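Local coordinates for tyrosine phosphatase (Orf virus, PDB 5NCR), which removes phosphate from phosphorylated substrates as a homodimeric tyrosine phosphatase of the dual-specificity family and probably counters host interferon signalling, at residues T137-Q140 / P141-F144. The protein carries 2 engineered substitutions. Sequence-based numbering, arbitrary orientation.
Sequences TMTQ and PARF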
ATOM      1  N   THR B 137      -9.969  -4.410  18.447  1.00 28.46           N
ATOM      2  CA  THR B 137      -9.305  -3.131  18.719  1.00 28.82           C
ATOM      3  C   THR B 137      -8.454  -2.654  17.534  1.00 34.13           C
ATOM      4  O   THR B 137      -7.910  -1.545  17.589  1.00 36.49           O
ATOM      5  CB  THR B 137      -8.430  -3.232  19.989  1.00 35.66           C
ATOM      6  OG1 THR B 137      -7.200  -3.898  19.662  1.00 30.50           O
ATOM      7  CG2 THR B 137      -9.148  -3.896  21.170  1.00 28.46           C
ATOM      8  N   MET B 138      -8.280  -3.512  16.516  1.00 29.44           N
ATOM      9  CA  MET B 138      -7.451  -3.274  15.333  1.00 28.42           C
ATOM     10  C   MET B 138      -7.578  -1.837  14.823  1.00 30.21           C
ATOM     11  O   MET B 138      -8.686  -1.417  14.529  1.00 28.31           O
ATOM     12  CB  MET B 138      -7.787  -4.298  14.257  1.00 29.44           C
ATOM     13  CG  MET B 138      -6.689  -4.504  13.277  1.00 32.42           C
ATOM     14  SD  MET B 138      -7.034  -5.962  12.293  1.00 34.69           S
ATOM     15  CE  MET B 138      -5.587  -6.044  11.390  1.00 31.10           C
ATOM     16  N   THR B 139      -6.470  -1.069  14.803  1.00 27.23           N
ATOM     17  CA  THR B 139      -6.514   0.355  14.393  1.00 27.86           C
ATOM     18  C   THR B 139      -6.777   0.501  12.904  1.00 27.43           C
ATOM     19  O   THR B 139      -6.666  -0.487  12.187  1.00 25.22           O
ATOM     20  CB  THR B 139      -5.230   1.094  14.781  1.00 29.81           C
ATOM     21  OG1 THR B 139      -4.149   0.581  13.997  1.00 29.82           O
ATOM     22  CG2 THR B 139      -4.939   1.013  16.264  1.00 30.21           C
ATOM     23  N   GLN B 140      -7.139   1.724  12.446  1.00 24.08           N
ATOM     24  CA  GLN B 140      -7.398   1.987  11.029  1.00 23.19           C
ATOM     25  C   GLN B 140      -6.138   1.688  10.170  1.00 25.77           C
ATOM     26  O   GLN B 140      -6.293   0.914   9.234  1.00 24.84           O
ATOM     27  CB  GLN B 140      -7.974   3.384  10.807  1.00 25.77           C
ATOM     28  CG  GLN B 140      -8.481   3.638   9.396  1.00 35.54           C
ATOM     29  CD  GLN B 140      -9.026   5.035   9.275  1.00 60.90           C
ATOM     30  OE1 GLN B 140      -8.271   6.014   9.303  1.00 57.29           O
ATOM     31  NE2 GLN B 140     -10.352   5.162   9.178  1.00 54.68           N
ATOM     32  N   PRO B 141      -4.899   2.166  10.513  1.00 24.48           N
ATOM     33  CA  PRO B 141      -3.709   1.745   9.727  1.00 23.10           C
ATOM     34  C   PRO B 141      -3.506   0.217   9.749  1.00 26.22           C
ATOM     35  O   PRO B 141      -3.094  -0.349   8.736  1.00 25.84           O
ATOM     36  CB  PRO B 141      -2.538   2.447  10.420  1.00 26.36           C
ATOM     37  CG  PRO B 141      -3.117   3.434  11.309  1.00 31.93           C
ATOM     38  CD  PRO B 141      -4.506   3.073  11.626  1.00 26.28           C
ATOM     39  N   ALA B 142      -3.751  -0.445  10.911  1.00 22.29           N
ATOM     40  CA  ALA B 142      -3.622  -1.907  11.033  1.00 21.63           C
ATOM     41  C   ALA B 142      -4.622  -2.618  10.102  1.00 21.87           C
ATOM     42  O   ALA B 142      -4.219  -3.524   9.377  1.00 20.95           O
ATOM     43  CB  ALA B 142      -3.800  -2.351  12.472  1.00 23.05           C
ATOM     44  N   ARG B 143      -5.876  -2.126  10.045  1.00 18.78           N
ATOM     45  CA  ARG B 143      -6.931  -2.620   9.175  1.00 20.18           C
ATOM     46  C   ARG B 143      -6.512  -2.425   7.719  1.00 23.57           C
ATOM     47  O   ARG B 143      -6.719  -3.328   6.922  1.00 21.56           O
ATOM     48  CB  ARG B 143      -8.309  -1.953   9.454  1.00 16.30           C
ATOM     49  CG  ARG B 143      -8.867  -2.315  10.826  1.00 20.83           C
ATOM     50  CD  ARG B 143     -10.314  -1.953  11.077  1.00 29.21           C
ATOM     51  NE  ARG B 143     -10.638  -0.549  10.819  1.00 34.37           N
ATOM     52  CZ  ARG B 143     -10.618   0.422  11.727  1.00 39.18           C
ATOM     53  NH1 ARG B 143     -10.206   0.177  12.957  1.00 24.38           N
ATOM     54  NH2 ARG B 143     -10.962   1.659  11.392  1.00 24.32           N
ATOM     55  N   PHE B 144      -5.908  -1.251   7.406  1.00 21.50           N
ATOM     56  CA  PHE B 144      -5.425  -0.863   6.075  1.00 19.49           C
ATOM     57  C   PHE B 144      -4.392  -1.856   5.562  1.00 22.32           C
ATOM     58  O   PHE B 144      -4.513  -2.357   4.450  1.00 19.50           O
ATOM     59  CB  PHE B 144      -4.866   0.598   6.112  1.00 22.71           C
ATOM     60  CG  PHE B 144      -4.254   1.118   4.821  1.00 23.86           C
ATOM     61  CD1 PHE B 144      -3.080   0.566   4.313  1.00 25.46           C
ATOM     62  CD2 PHE B 144      -4.834   2.181   4.132  1.00 25.09           C
ATOM     63  CE1 PHE B 144      -2.514   1.047   3.126  1.00 26.99           C
ATOM     64  CE2 PHE B 144      -4.251   2.678   2.960  1.00 26.32           C
ATOM     65  CZ  PHE B 144      -3.102   2.106   2.464  1.00 24.70           C
TER
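Arg143 reaches back from the first turn of helix 140-158 over the backbone of Gln140 to the carbonyl of Met138, at an N-capped helix start in the dual-specificity phosphatase domain. Its chain bends at chi3 (-53°), which lays the guanidinium over the backbone of Gln140, with CA of Gln140 3.5 Å above the centre of that plane. From there NH1 of Arg143 gives a 2.7 Å hydrogen bond to the carbonyl O of Met138, which lies near the guanidinium plane; the bond is well bent, 133° at the hydrogen. NH2 of Arg143 crosses the Gln140 side chain at a slant, 3.5 Å from its CB. NH2 also donates to the carbonyl O of Val176, and NE2 of Gln140 to that of Cys177. The two neighbouring side chains thus tie this helix start to the end of helix 165-177.

The Met138 side chain runs antiparallel to that of Arg143. Its CG sits 3.7 Å from CB of Ala142, and beyond this pair Met138 packs on Arg131 and Leu132 of helix 118-134. Pro141 and Ala142 also meet Pro141 of the second subunit, so the turn belongs to the dimer interface.

Thr139 is the N-cap. Its OG1, placed by chi1 of 68° to face the first turn, accepts the 3.3 Å bond from Ala142 N, while its carbonyl O receives Arg143 N at 2.8 Å.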